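PDB 1ZBP: hypothetical protein VPA1032 from Vibrio parahaemolyticus, which is of unknown function but belongs to the ImpE family, whose members have been associated with bacterial type VI secretion. Local coordinates for residues His73-Ala78 and Phe159-Tyr165; Ser187-Val192 and Gly204-Thr209; Ile148-Leu152 and Glu233-Gly237; Glu127-Lys133 and Ser143-Asp147. All coordinates share one frame; numbering follows the deposited sequence.

In the fold
Contacts 1 and 4 join helices of the N-terminal part to the beta-rich part of the chain, while contacts 2 and 3 lie within the latter. Contacts 1 and 2 adjoin, with centres 11 Å apart: Phe159 N lies 2.6 Å from His205 O, a probable hydrogen bond, and Ala78 CB lies 3.5 Å from Trp189 CZ2, so the helix, the 159-165 turn and the 189-207 hairpin share one core. Contact 3 lies across the centre of the chain from contact 1, the centres about 23 Å apart. It meets contact 4 where Leu152 packs on Asp147, their centres about 14 Å apart. Contacts 2 and 4, about 22 Å apart, both reach the eight-stranded antiparallel sheet. No ligand site is known here.

Contact 1 (His73-Ala78 and Phe159-Tyr165); sequences HLVKAA and FSTAGNY
With CG anti to its own carbonyl carbon (chi1 -70°), Phe159 lays its ring against the helix, where CD1 comes within 3.6 Å of Ala77 CB. The same rotation at His73 (chi1 -65°) turns the imidazole over the chain that follows Phe159. The far end of the phenyl ring reaches Ala78, CZ standing 3.6 Å from Ala78 CA, while Ala77 C and Ala78 N lie over one face, offset toward its rim. Leu74 approaches this ring at the edge, its CD1 3.9 Å from Phe159 CB.

Beyond Phe159 the chain forms a type I beta turn from Ser160 to Gly163, the connection of a beta hairpin. Ser160 OG accepts the N-H of Asn164 at 2.9 Å and ties the loop across its base. Gly163, at a phi of 103°, brings bare backbone up to the helix: its CA makes a C-H...O contact of 3.3 Å with His73 O. The imidazole has Ala162 O over one face, and its ND1 is 3.1 Å from Thr161 O, although the angle is too poor for a hydrogen bond. Lys76, fully extended, runs its methylenes past Gly163 O.

Helix 65-84 is thus clamped between two layers: Val75 and Ala78 pack on Phe47 of helix 47-60, whereas Leu74 touches both Trp189 and His205, and Phe159 packs on Pro207 and meets the Trp189 ring edge-to-face.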
loop_
_atom_site.group_PDB
_atom_site.type_symbol
_atom_site.label_atom_id
_atom_site.label_comp_id
_atom_site.label_asym_id
_atom_site.label_seq_id
_atom_site.Cartn_x
_atom_site.Cartn_y
_atom_site.Cartn_z
ATOM N N HIS A 73 11.453 3.913 -8.463
ATOM C CA HIS A 73 10.342 3.123 -8.982
ATOM C C HIS A 73 9.217 2.999 -7.948
ATOM O O HIS A 73 8.047 3.130 -8.287
ATOM C CB HIS A 73 10.843 1.734 -9.373
ATOM C CG HIS A 73 11.826 1.746 -10.508
ATOM N ND1 HIS A 73 12.703 0.709 -10.740
ATOM C CD2 HIS A 73 12.049 2.657 -11.481
ATOM C CE1 HIS A 73 13.430 0.984 -11.811
ATOM N NE2 HIS A 73 13.052 2.160 -12.278
ATOM N N LEU A 74 9.571 2.754 -6.692
ATOM C CA LEU A 74 8.565 2.637 -5.644
ATOM C C LEU A 74 7.845 3.957 -5.457
ATOM O O LEU A 74 6.623 3.979 -5.294
ATOM C CB LEU A 74 9.206 2.197 -4.325
ATOM C CG LEU A 74 9.433 0.688 -4.151
ATOM C CD1 LEU A 74 8.192 0.044 -3.569
ATOM C CD2 LEU A 74 9.778 0.053 -5.487
ATOM N N VAL A 75 8.599 5.058 -5.489
ATOM C CA VAL A 75 8.011 6.386 -5.328
ATOM C C VAL A 75 7.066 6.689 -6.484
ATOM O O VAL A 75 6.034 7.337 -6.291
ATOM C CB VAL A 75 9.099 7.472 -5.241
ATOM C CG1 VAL A 75 8.506 8.846 -5.487
ATOM C CG2 VAL A 75 9.730 7.435 -3.862
ATOM N N LYS A 76 7.409 6.202 -7.674
ATOM C CA LYS A 76 6.579 6.400 -8.853
ATOM C C LYS A 76 5.270 5.628 -8.675
ATOM O O LYS A 76 4.186 6.195 -8.820
ATOM C CB LYS A 76 7.332 5.920 -10.095
ATOM C CG LYS A 76 6.576 6.037 -11.408
ATOM C CD LYS A 76 7.443 5.497 -12.540
ATOM C CE LYS A 76 6.714 5.428 -13.868
ATOM N NZ LYS A 76 7.504 4.615 -14.842
ATOM N N ALA A 77 5.373 4.342 -8.344
ATOM C CA ALA A 77 4.180 3.520 -8.129
ATOM C C ALA A 77 3.291 4.154 -7.054
ATOM O O ALA A 77 2.083 4.259 -7.232
ATOM C CB ALA A 77 4.581 2.103 -7.715
ATOM N N ALA A 78 3.901 4.596 -5.955
ATOM C CA ALA A 78 3.167 5.211 -4.854
ATOM C C ALA A 78 2.540 6.521 -5.292
ATOM O O ALA A 78 1.538 6.981 -4.715
ATOM C CB ALA A 78 4.077 5.453 -3.673
ATOM N N PHE A 159 3.196 -2.673 -5.637
ATOM C CA PHE A 159 4.037 -1.712 -6.329
ATOM C C PHE A 159 5.036 -2.623 -7.049
ATOM O O PHE A 159 5.857 -3.258 -6.408
ATOM C CB PHE A 159 4.764 -0.799 -5.335
ATOM C CG PHE A 159 3.862 0.167 -4.617
ATOM C CD1 PHE A 159 2.598 0.478 -5.120
ATOM C CD2 PHE A 159 4.294 0.811 -3.473
ATOM C CE1 PHE A 159 1.784 1.412 -4.495
ATOM C CE2 PHE A 159 3.486 1.751 -2.838
ATOM C CZ PHE A 159 2.221 2.055 -3.354
ATOM N N SER A 160 4.950 -2.709 -8.371
ATOM C CA SER A 160 5.852 -3.566 -9.134
ATOM C C SER A 160 7.245 -2.962 -9.249
ATOM O O SER A 160 7.434 -1.753 -9.060
ATOM C CB SER A 160 5.304 -3.800 -10.535
ATOM O OG SER A 160 5.290 -2.605 -11.272
ATOM N N THR A 161 8.214 -3.814 -9.564
ATOM C CA THR A 161 9.602 -3.393 -9.717
ATOM C C THR A 161 9.728 -2.284 -10.757
ATOM O O THR A 161 10.403 -1.289 -10.528
ATOM C CB THR A 161 10.504 -4.583 -10.138
ATOM O OG1 THR A 161 10.448 -5.618 -9.141
ATOM C CG2 THR A 161 11.947 -4.126 -10.292
ATOM N N ALA A 162 9.076 -2.450 -11.899
ATOM C CA ALA A 162 9.148 -1.429 -12.933
ATOM C C ALA A 162 8.639 -0.082 -12.429
ATOM O O ALA A 162 8.948 0.959 -13.000
ATOM C CB ALA A 162 8.356 -1.857 -14.170
ATOM N N GLY A 163 7.855 -0.093 -11.357
ATOM C CA GLY A 163 7.340 1.162 -10.834
ATOM C C GLY A 163 5.887 1.399 -11.183
ATOM O O GLY A 163 5.447 2.540 -11.283
ATOM N N ASN A 164 5.149 0.315 -11.385
ATOM C CA ASN A 164 3.724 0.382 -11.694
ATOM C C ASN A 164 2.885 -0.013 -10.472
ATOM O O ASN A 164 3.244 -0.927 -9.718
ATOM C CB ASN A 164 3.385 -0.558 -12.847
ATOM C CG ASN A 164 3.886 -0.048 -14.190
ATOM O OD1 ASN A 164 4.572 -0.766 -14.916
ATOM N ND2 ASN A 164 3.531 1.195 -14.531
ATOM N N TYR A 165 1.773 0.694 -10.283
ATOM C CA TYR A 165 0.820 0.457 -9.197
ATOM C C TYR A 165 -0.228 -0.550 -9.676
ATOM O O TYR A 165 -0.948 -0.296 -10.653
ATOM C CB TYR A 165 0.152 1.782 -8.817
ATOM C CG TYR A 165 -1.087 1.670 -7.949
ATOM C CD1 TYR A 165 -1.078 0.928 -6.760
ATOM C CD2 TYR A 165 -2.271 2.327 -8.305
ATOM C CE1 TYR A 165 -2.225 0.845 -5.946
ATOM C CE2 TYR A 165 -3.412 2.245 -7.507
ATOM C CZ TYR A 165 -3.385 1.505 -6.333
ATOM O OH TYR A 165 -4.522 1.417 -5.562
#

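Contact 2 (Ser187-Val192 and Gly204-Thr209); sequences SVWRPV and GHMPMT
An antiparallel beta hairpin, strands 189-196 and 202-207, pairs Arg190 with Met206 and Val192 with Gly204 as hydrogen-bonded pairs. Strand 202-207 ends the eight-stranded sheet, though His205 also bonds through its backbone to Phe159 of strand 155-159. Met206 N donates to Arg190 O at 2.9 Å, and Arg190 N returns a bond to Met206 O; Val192 N reaches Gly204 O at 2.8 Å and is answered by Gly204 N. The axes of the two short strands deviate markedly from antiparallel, at 140°.

The two non-hydrogen-bonded pairs, Trp189 with Pro207 and Pro191 with His205, put their side chains on the face that meets helix 65-84. There the indole CD1 lies 4.2 Å from Pro207 CB, and the imidazole takes Pro191 CA over one face in a CH-pi contact, 4.2 Å from the ring centroid.

On the face of Arg190 and Val192, the packing is largely aliphatic. Val192 CG1 meets Met206 CB at 4.0 Å, the two side chains crossing at about a right angle. Arg190 folds back along the chain, bent at chi2 and chi3, and its NH1 donates to Ser187 O while NE and NH2 bond to the carbonyls of Glu186 and Lys179. Met208, a selenomethionine, crosses this bend, its SE 3.9 Å from Arg190 CB and its CG over one face of the guanidinium.

One side-chain bond also spans the hairpin: His205 ND1 gives a nearly straight N-H (172°) to Trp189 O at 3.3 Å, the oxygen in the imidazole plane but the donor well above the carbonyl plane.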
loop_
_atom_site.group_PDB
_atom_site.type_symbol
_atom_site.label_atom_id
_atom_site.label_comp_id
_atom_site.label_asym_id
_atom_site.label_seq_id
_atom_site.Cartn_x
_atom_site.Cartn_y
_atom_site.Cartn_z
ATOM N N SER A 187 8.700 -0.888 6.564
ATOM C CA SER A 187 7.673 -1.132 7.575
ATOM C C SER A 187 6.281 -0.846 6.995
ATOM O O SER A 187 5.319 -1.536 7.346
ATOM C CB SER A 187 7.925 -0.286 8.833
ATOM O OG SER A 187 7.970 1.096 8.532
ATOM N N VAL A 188 6.178 0.151 6.106
ATOM C CA VAL A 188 4.896 0.484 5.459
ATOM C C VAL A 188 4.825 0.063 3.973
ATOM O O VAL A 188 3.737 -0.010 3.408
ATOM C CB VAL A 188 4.523 2.009 5.591
ATOM C CG1 VAL A 188 4.227 2.347 7.052
ATOM C CG2 VAL A 188 5.633 2.884 5.072
ATOM N N TRP A 189 5.978 -0.189 3.342
ATOM C CA TRP A 189 6.045 -0.669 1.943
ATOM C C TRP A 189 6.800 -1.986 2.066
ATOM O O TRP A 189 8.027 -2.037 1.896
ATOM C CB TRP A 189 6.826 0.294 1.031
ATOM C CG TRP A 189 6.099 1.591 0.751
ATOM C CD1 TRP A 189 4.828 1.899 1.117
ATOM C CD2 TRP A 189 6.596 2.734 0.041
ATOM N NE1 TRP A 189 4.496 3.166 0.686
ATOM C CE2 TRP A 189 5.567 3.702 0.027
ATOM C CE3 TRP A 189 7.815 3.035 -0.584
ATOM C CZ2 TRP A 189 5.712 4.952 -0.581
ATOM C CZ3 TRP A 189 7.961 4.279 -1.193
ATOM C CH2 TRP A 189 6.914 5.222 -1.183
ATOM N N ARG A 190 6.054 -3.050 2.363
ATOM C CA ARG A 190 6.629 -4.369 2.611
ATOM C C ARG A 190 6.887 -5.252 1.403
ATOM O O ARG A 190 6.049 -5.379 0.508
ATOM C CB ARG A 190 5.737 -5.122 3.608
ATOM C CG ARG A 190 6.443 -6.216 4.429
ATOM C CD ARG A 190 7.401 -5.642 5.479
ATOM N NE ARG A 190 6.696 -4.858 6.489
ATOM C CZ ARG A 190 5.878 -5.378 7.399
ATOM N NH1 ARG A 190 5.277 -4.588 8.284
ATOM N NH2 ARG A 190 5.683 -6.692 7.436
ATOM N N PRO A 191 8.073 -5.881 1.365
ATOM C CA PRO A 191 8.419 -6.761 0.253
ATOM C C PRO A 191 7.523 -7.984 0.341
ATOM O O PRO A 191 7.275 -8.504 1.433
ATOM C CB PRO A 191 9.886 -7.097 0.520
ATOM C CG PRO A 191 10.387 -5.860 1.250
ATOM C CD PRO A 191 9.250 -5.621 2.211
ATOM N N VAL A 192 7.002 -8.425 -0.795
ATOM C CA VAL A 192 6.141 -9.595 -0.791
ATOM C C VAL A 192 6.456 -10.501 -1.968
ATOM O O VAL A 192 6.869 -10.038 -3.037
ATOM C CB VAL A 192 4.637 -9.204 -0.847
ATOM C CG1 VAL A 192 4.247 -8.394 0.387
ATOM C CG2 VAL A 192 4.343 -8.423 -2.108
ATOM N N GLY A 204 7.150 -7.958 -5.344
ATOM C CA GLY A 204 6.999 -6.522 -5.354
ATOM C C GLY A 204 6.867 -6.031 -3.933
ATOM O O GLY A 204 7.357 -6.671 -2.994
ATOM N N HIS A 205 6.210 -4.886 -3.780
ATOM C CA HIS A 205 5.978 -4.291 -2.473
ATOM C C HIS A 205 4.498 -3.973 -2.344
ATOM O O HIS A 205 3.841 -3.593 -3.323
ATOM C CB HIS A 205 6.794 -3.005 -2.312
ATOM C CG HIS A 205 8.267 -3.242 -2.239
ATOM N ND1 HIS A 205 8.998 -3.028 -1.091
ATOM C CD2 HIS A 205 9.142 -3.717 -3.159
ATOM C CE1 HIS A 205 10.260 -3.363 -1.306
ATOM N NE2 HIS A 205 10.373 -3.785 -2.553
HETATM N N MSE A 206 3.988 -4.138 -1.129
HETATM C CA MSE A 206 2.595 -3.875 -0.812
HETATM C C MSE A 206 2.509 -2.730 0.191
HETATM O O MSE A 206 3.123 -2.790 1.263
HETATM C CB MSE A 206 1.959 -5.118 -0.186
HETATM C CG MSE A 206 0.513 -4.919 0.232
HETATM SE SE MSE A 206 -0.387 -6.492 0.893
HETATM C CE MSE A 206 -0.902 -7.316 -0.785
ATOM N N PRO A 207 1.780 -1.658 -0.150
ATOM C CA PRO A 207 1.707 -0.588 0.842
ATOM C C PRO A 207 0.945 -1.177 2.038
ATOM O O PRO A 207 -0.144 -1.719 1.886
ATOM C CB PRO A 207 0.954 0.529 0.097
ATOM C CG PRO A 207 0.113 -0.204 -0.884
ATOM C CD PRO A 207 1.061 -1.294 -1.379
HETATM N N MSE A 208 1.551 -1.089 3.217
HETATM C CA MSE A 208 1.005 -1.628 4.458
HETATM C C MSE A 208 0.003 -0.693 5.148
HETATM O O MSE A 208 -0.615 -1.071 6.137
HETATM C CB MSE A 208 2.176 -1.933 5.407
HETATM C CG MSE A 208 2.224 -3.339 5.978
HETATM SE SE MSE A 208 2.032 -4.785 4.688
HETATM C CE MSE A 208 1.827 -6.224 5.993
ATOM N N THR A 209 -0.166 0.514 4.617
ATOM C CA THR A 209 -1.076 1.502 5.204
ATOM C C THR A 209 -2.082 2.010 4.166
ATOM O O THR A 209 -1.821 1.942 2.977
ATOM C CB THR A 209 -0.274 2.706 5.748
ATOM O OG1 THR A 209 -1.118 3.508 6.581
ATOM C CG2 THR A 209 0.240 3.555 4.609
#

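Contact 3 (Ile148-Leu152 and Glu233-Gly237); sequences IDDRL and EVYLG
Asp149 and Asp150 sit where the loop leaving strand 140-147 is laid along strand 235-239, and each carboxylate reaches for a backbone N-H of that weakly bonded strand. The tighter grip belongs to Asp150, whose OD1 takes the N-H of Tyr235 at 2.6 Å, met on the anti side and 21° out of the carboxylate plane. Its own backbone N donates to Tyr235 O at 3.0 Å, so one residue of the loop holds both polar groups of one residue of the strand. The same OD1 is also near Glu233 O, but both are acceptors and no bond joins them.

Asp149 makes an Asx turn. With CG anti to the backbone N (chi1 -172°), its carboxylate folds forward along the chain, and OD2 accepts both Arg151 N from above its plane and Leu152 N on its anti lone pair, each at 2.9 Å. The other oxygen, OD1, is 2.7 Å from Gly237 N, a weak bond bent to 118°.

Aliphatic contacts flank these bonds. Leu236 spreads its two methyls over Arg151, with Leu236 CD2 3.9 Å from Arg151 CB and also over one face of the guanidinium, whose NH2 forms a salt bridge with Asp212. Val234 CG1 touches Asp150 CB at 3.9 Å, and its side chain also packs on Phe107 of helix 98-113 and Ala123 of helix 116-129.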
loop_
_atom_site.group_PDB
_atom_site.type_symbol
_atom_site.label_atom_id
_atom_site.label_comp_id
_atom_site.label_asym_id
_atom_site.label_seq_id
_atom_site.Cartn_x
_atom_site.Cartn_y
_atom_site.Cartn_z
ATOM N N ILE A 148 -11.172 -4.661 5.034
ATOM C CA ILE A 148 -12.302 -4.000 5.693
ATOM C C ILE A 148 -12.680 -2.709 4.959
ATOM O O ILE A 148 -13.864 -2.399 4.796
ATOM C CB ILE A 148 -11.995 -3.702 7.189
ATOM C CG1 ILE A 148 -11.932 -5.019 7.975
ATOM C CG2 ILE A 148 -13.084 -2.786 7.785
ATOM C CD1 ILE A 148 -11.509 -4.847 9.442
ATOM N N ASP A 149 -11.658 -1.975 4.525
ATOM C CA ASP A 149 -11.784 -0.736 3.754
ATOM C C ASP A 149 -12.772 -0.963 2.602
ATOM O O ASP A 149 -12.731 -2.012 1.952
ATOM C CB ASP A 149 -10.413 -0.392 3.171
ATOM C CG ASP A 149 -10.370 0.972 2.516
ATOM O OD1 ASP A 149 -10.190 1.978 3.233
ATOM O OD2 ASP A 149 -10.522 1.033 1.285
ATOM N N ASP A 150 -13.649 0.003 2.329
ATOM C CA ASP A 150 -14.627 -0.155 1.238
ATOM C C ASP A 150 -14.107 0.235 -0.138
ATOM O O ASP A 150 -14.733 -0.077 -1.152
ATOM C CB ASP A 150 -15.896 0.633 1.539
ATOM C CG ASP A 150 -16.776 -0.066 2.532
ATOM O OD1 ASP A 150 -17.419 0.638 3.344
ATOM O OD2 ASP A 150 -16.833 -1.320 2.499
ATOM N N ARG A 151 -12.969 0.920 -0.173
ATOM C CA ARG A 151 -12.366 1.315 -1.439
ATOM C C ARG A 151 -11.613 0.106 -2.019
ATOM O O ARG A 151 -11.778 -0.246 -3.197
ATOM C CB ARG A 151 -11.406 2.498 -1.224
ATOM C CG ARG A 151 -10.303 2.623 -2.275
ATOM C CD ARG A 151 -10.576 3.759 -3.236
ATOM N NE ARG A 151 -10.762 5.009 -2.509
ATOM C CZ ARG A 151 -9.838 5.552 -1.731
ATOM N NH1 ARG A 151 -8.669 4.953 -1.599
ATOM N NH2 ARG A 151 -10.090 6.667 -1.062
ATOM N N LEU A 152 -10.796 -0.533 -1.185
ATOM C CA LEU A 152 -10.018 -1.696 -1.616
ATOM C C LEU A 152 -10.863 -2.961 -1.778
ATOM O O LEU A 152 -10.653 -3.727 -2.714
ATOM C CB LEU A 152 -8.868 -1.944 -0.629
ATOM C CG LEU A 152 -7.491 -1.358 -0.976
ATOM C CD1 LEU A 152 -7.623 -0.138 -1.880
ATOM C CD2 LEU A 152 -6.749 -1.043 0.310
ATOM N N GLU A 233 -22.993 3.274 4.214
ATOM C CA GLU A 233 -22.228 2.209 4.854
ATOM C C GLU A 233 -20.840 2.081 4.215
ATOM O O GLU A 233 -20.261 1.002 4.173
ATOM C CB GLU A 233 -22.986 0.872 4.773
ATOM C CG GLU A 233 -23.553 0.505 3.393
ATOM C CD GLU A 233 -22.488 0.217 2.338
ATOM O OE1 GLU A 233 -21.679 -0.716 2.538
ATOM O OE2 GLU A 233 -22.477 0.915 1.300
ATOM N N VAL A 234 -20.312 3.195 3.722
ATOM C CA VAL A 234 -18.993 3.222 3.098
ATOM C C VAL A 234 -17.973 3.753 4.110
ATOM O O VAL A 234 -18.012 4.926 4.493
ATOM C CB VAL A 234 -18.985 4.140 1.853
ATOM C CG1 VAL A 234 -17.630 4.102 1.177
ATOM C CG2 VAL A 234 -20.076 3.708 0.890
ATOM N N TYR A 235 -17.064 2.884 4.545
ATOM C CA TYR A 235 -16.034 3.256 5.513
ATOM C C TYR A 235 -14.630 3.145 4.908
ATOM O O TYR A 235 -14.231 2.082 4.435
ATOM C CB TYR A 235 -16.139 2.350 6.742
ATOM C CG TYR A 235 -17.466 2.443 7.452
ATOM C CD1 TYR A 235 -17.704 3.438 8.403
ATOM C CD2 TYR A 235 -18.509 1.565 7.145
ATOM C CE1 TYR A 235 -18.951 3.557 9.026
ATOM C CE2 TYR A 235 -19.755 1.675 7.763
ATOM C CZ TYR A 235 -19.972 2.668 8.697
ATOM O OH TYR A 235 -21.206 2.781 9.304
ATOM N N LEU A 236 -13.885 4.247 4.910
ATOM C CA LEU A 236 -12.528 4.234 4.374
ATOM C C LEU A 236 -11.586 3.980 5.535
ATOM O O LEU A 236 -12.003 4.012 6.675
ATOM C CB LEU A 236 -12.185 5.564 3.711
ATOM C CG LEU A 236 -13.013 5.936 2.490
ATOM C CD1 LEU A 236 -12.386 7.168 1.840
ATOM C CD2 LEU A 236 -13.062 4.782 1.496
ATOM N N GLY A 237 -10.316 3.729 5.258
ATOM C CA GLY A 237 -9.397 3.459 6.345
ATOM C C GLY A 237 -8.296 4.478 6.497
ATOM O O GLY A 237 -8.072 5.303 5.613
#

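Contact 4 (Glu127-Lys133 and Ser143-Asp147); sequences EELRQEK and SDVRD
Charge pairing dominates where Arg130 meets Asp144. The guanidinium takes the carboxylate end-on, NH1 to OD1 at 3.2 Å and NH2 to OD2 at 3.0 Å, and both oxygens use their syn lone pairs. The two planes are only 14° apart, and both oxygens lie close to the guanidinium plane, which fixes its rotation. Its remaining side is used as well: Arg130 NE donates to the syn lone pair of Glu127 OE2 at 2.9 Å, which completes a salt-bridge network of Glu127, Arg130 and Asp144. Like charges also come near each other here, Glu132 OE1 lying 4.3 Å from Asp144 OD2.

Arg130 is the first residue to leave helical geometry after helix 116-129, which falls in a predicted coiled coil. The network therefore ties the end of that helix to strand 140-147 of the eight-stranded antiparallel sheet.

Packing over faces comes next. Arg146, bent at chi2 and chi3, lays its CG over one face of the Arg130 guanidinium, 3.3 Å from NE. Its own guanidinium is nearly parallel to that of Arg130, with the planes 11° apart, and the like charges are probably moderated by Glu127 OE2 over one face of the Arg146 guanidinium, though no N-H of Arg146 points at that oxygen. Arg146 NE is buried here without a partner in the model.

Backbone and water contacts finish the join. Asp144 CA points a C-H at Lys133 O, 3.5 Å away, and a water molecule lies within hydrogen-bonding distance of both Lys133 O (2.9 Å) and Val145 O (2.8 Å).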
loop_
_atom_site.group_PDB
_atom_site.type_symbol
_atom_site.label_atom_id
_atom_site.label_comp_id
_atom_site.label_asym_id
_atom_site.label_seq_id
_atom_site.Cartn_x
_atom_site.Cartn_y
_atom_site.Cartn_z
ATOM N N GLU A 127 -18.948 -4.901 -4.496
ATOM C CA GLU A 127 -19.022 -5.979 -3.511
ATOM C C GLU A 127 -19.900 -7.132 -3.983
ATOM O O GLU A 127 -19.682 -8.284 -3.614
ATOM C CB GLU A 127 -19.581 -5.460 -2.190
ATOM C CG GLU A 127 -20.084 -6.569 -1.267
ATOM C CD GLU A 127 -18.995 -7.541 -0.857
ATOM O OE1 GLU A 127 -19.326 -8.554 -0.197
ATOM O OE2 GLU A 127 -17.809 -7.291 -1.180
ATOM N N GLU A 128 -20.907 -6.804 -4.781
ATOM C CA GLU A 128 -21.831 -7.793 -5.327
ATOM C C GLU A 128 -21.092 -8.668 -6.340
ATOM O O GLU A 128 -21.331 -9.870 -6.437
ATOM C CB GLU A 128 -22.998 -7.081 -6.019
ATOM C CG GLU A 128 -24.093 -8.014 -6.485
ATOM C CD GLU A 128 -24.775 -8.708 -5.327
ATOM O OE1 GLU A 128 -25.562 -8.041 -4.614
ATOM O OE2 GLU A 128 -24.508 -9.917 -5.125
ATOM N N LEU A 129 -20.187 -8.045 -7.088
ATOM C CA LEU A 129 -19.409 -8.745 -8.096
ATOM C C LEU A 129 -18.190 -9.456 -7.509
ATOM O O LEU A 129 -17.606 -10.328 -8.160
ATOM C CB LEU A 129 -18.958 -7.763 -9.181
ATOM C CG LEU A 129 -20.072 -7.224 -10.077
ATOM C CD1 LEU A 129 -19.543 -6.106 -10.966
ATOM C CD2 LEU A 129 -20.632 -8.369 -10.908
ATOM N N ARG A 130 -17.807 -9.087 -6.287
ATOM C CA ARG A 130 -16.645 -9.695 -5.633
ATOM C C ARG A 130 -16.794 -11.210 -5.538
ATOM O O ARG A 130 -17.745 -11.724 -4.952
ATOM C CB ARG A 130 -16.423 -9.106 -4.222
ATOM C CG ARG A 130 -15.137 -9.595 -3.528
ATOM C CD ARG A 130 -14.830 -8.856 -2.212
ATOM N NE ARG A 130 -15.717 -9.238 -1.113
ATOM C CZ ARG A 130 -15.698 -10.422 -0.510
ATOM N NH1 ARG A 130 -14.825 -11.351 -0.886
ATOM N NH2 ARG A 130 -16.567 -10.691 0.449
ATOM N N GLN A 131 -15.857 -11.925 -6.142
ATOM C CA GLN A 131 -15.883 -13.371 -6.092
ATOM C C GLN A 131 -15.333 -13.779 -4.733
ATOM O O GLN A 131 -14.168 -13.533 -4.434
ATOM C CB GLN A 131 -15.006 -13.954 -7.198
ATOM C CG GLN A 131 -14.878 -15.468 -7.150
ATOM C CD GLN A 131 -13.889 -16.002 -8.176
ATOM O OE1 GLN A 131 -14.083 -15.859 -9.386
ATOM N NE2 GLN A 131 -12.822 -16.626 -7.694
ATOM N N GLU A 132 -16.177 -14.373 -3.900
ATOM C CA GLU A 132 -15.742 -14.826 -2.587
ATOM C C GLU A 132 -14.755 -15.976 -2.797
ATOM O O GLU A 132 -14.980 -16.847 -3.635
ATOM C CB GLU A 132 -16.954 -15.281 -1.768
ATOM C CG GLU A 132 -17.746 -14.132 -1.159
ATOM C CD GLU A 132 -19.089 -14.565 -0.614
ATOM O OE1 GLU A 132 -19.144 -15.617 0.067
ATOM O OE2 GLU A 132 -20.087 -13.845 -0.861
ATOM N N LYS A 133 -13.659 -15.966 -2.048
ATOM C CA LYS A 133 -12.631 -16.994 -2.177
ATOM C C LYS A 133 -12.095 -17.341 -0.803
ATOM O O LYS A 133 -11.745 -16.447 -0.035
ATOM C CB LYS A 133 -11.480 -16.484 -3.052
ATOM C CG LYS A 133 -10.605 -17.561 -3.653
ATOM C CD LYS A 133 -11.351 -18.287 -4.754
ATOM C CE LYS A 133 -10.418 -19.081 -5.650
ATOM N NZ LYS A 133 -11.163 -19.714 -6.795
ATOM N N SER A 143 -13.222 -19.268 5.240
ATOM C CA SER A 143 -14.058 -19.376 4.040
ATOM C C SER A 143 -14.087 -18.135 3.157
ATOM O O SER A 143 -14.623 -18.183 2.047
ATOM C CB SER A 143 -15.493 -19.709 4.422
ATOM O OG SER A 143 -16.093 -18.599 5.061
ATOM N N ASP A 144 -13.517 -17.032 3.639
ATOM C CA ASP A 144 -13.504 -15.799 2.865
ATOM C C ASP A 144 -12.548 -14.752 3.435
ATOM O O ASP A 144 -12.312 -14.697 4.641
ATOM C CB ASP A 144 -14.927 -15.249 2.776
ATOM C CG ASP A 144 -15.058 -14.099 1.791
ATOM O OD1 ASP A 144 -14.241 -14.025 0.850
ATOM O OD2 ASP A 144 -15.995 -13.286 1.944
ATOM N N VAL A 145 -12.018 -13.917 2.542
ATOM C CA VAL A 145 -11.066 -12.874 2.895
ATOM C C VAL A 145 -11.304 -11.587 2.094
ATOM O O VAL A 145 -11.499 -11.608 0.871
ATOM C CB VAL A 145 -9.618 -13.367 2.643
ATOM C CG1 VAL A 145 -8.637 -12.224 2.759
ATOM C CG2 VAL A 145 -9.268 -14.449 3.668
ATOM N N ARG A 146 -11.266 -10.457 2.788
ATOM C CA ARG A 146 -11.474 -9.185 2.128
ATOM C C ARG A 146 -10.946 -8.048 2.993
ATOM O O ARG A 146 -10.893 -8.180 4.209
ATOM C CB ARG A 146 -12.963 -9.031 1.868
ATOM C CG ARG A 146 -13.297 -8.000 0.842
ATOM C CD ARG A 146 -13.764 -6.715 1.499
ATOM N NE ARG A 146 -14.947 -6.910 2.317
ATOM C CZ ARG A 146 -15.841 -5.953 2.537
ATOM N NH1 ARG A 146 -15.672 -4.750 1.991
ATOM N NH2 ARG A 146 -16.903 -6.194 3.308
ATOM N N ASP A 147 -10.542 -6.940 2.382
ATOM C CA ASP A 147 -10.050 -5.797 3.165
ATOM C C ASP A 147 -11.275 -5.100 3.781
ATOM O O ASP A 147 -12.307 -4.973 3.126
ATOM C CB ASP A 147 -9.295 -4.815 2.262
ATOM C CG ASP A 147 -8.503 -3.774 3.046
ATOM O OD1 ASP A 147 -9.074 -3.117 3.941
ATOM O OD2 ASP A 147 -7.299 -3.610 2.762
HETATM O O HOH W 1 -11.222 -13.740 -0.853
#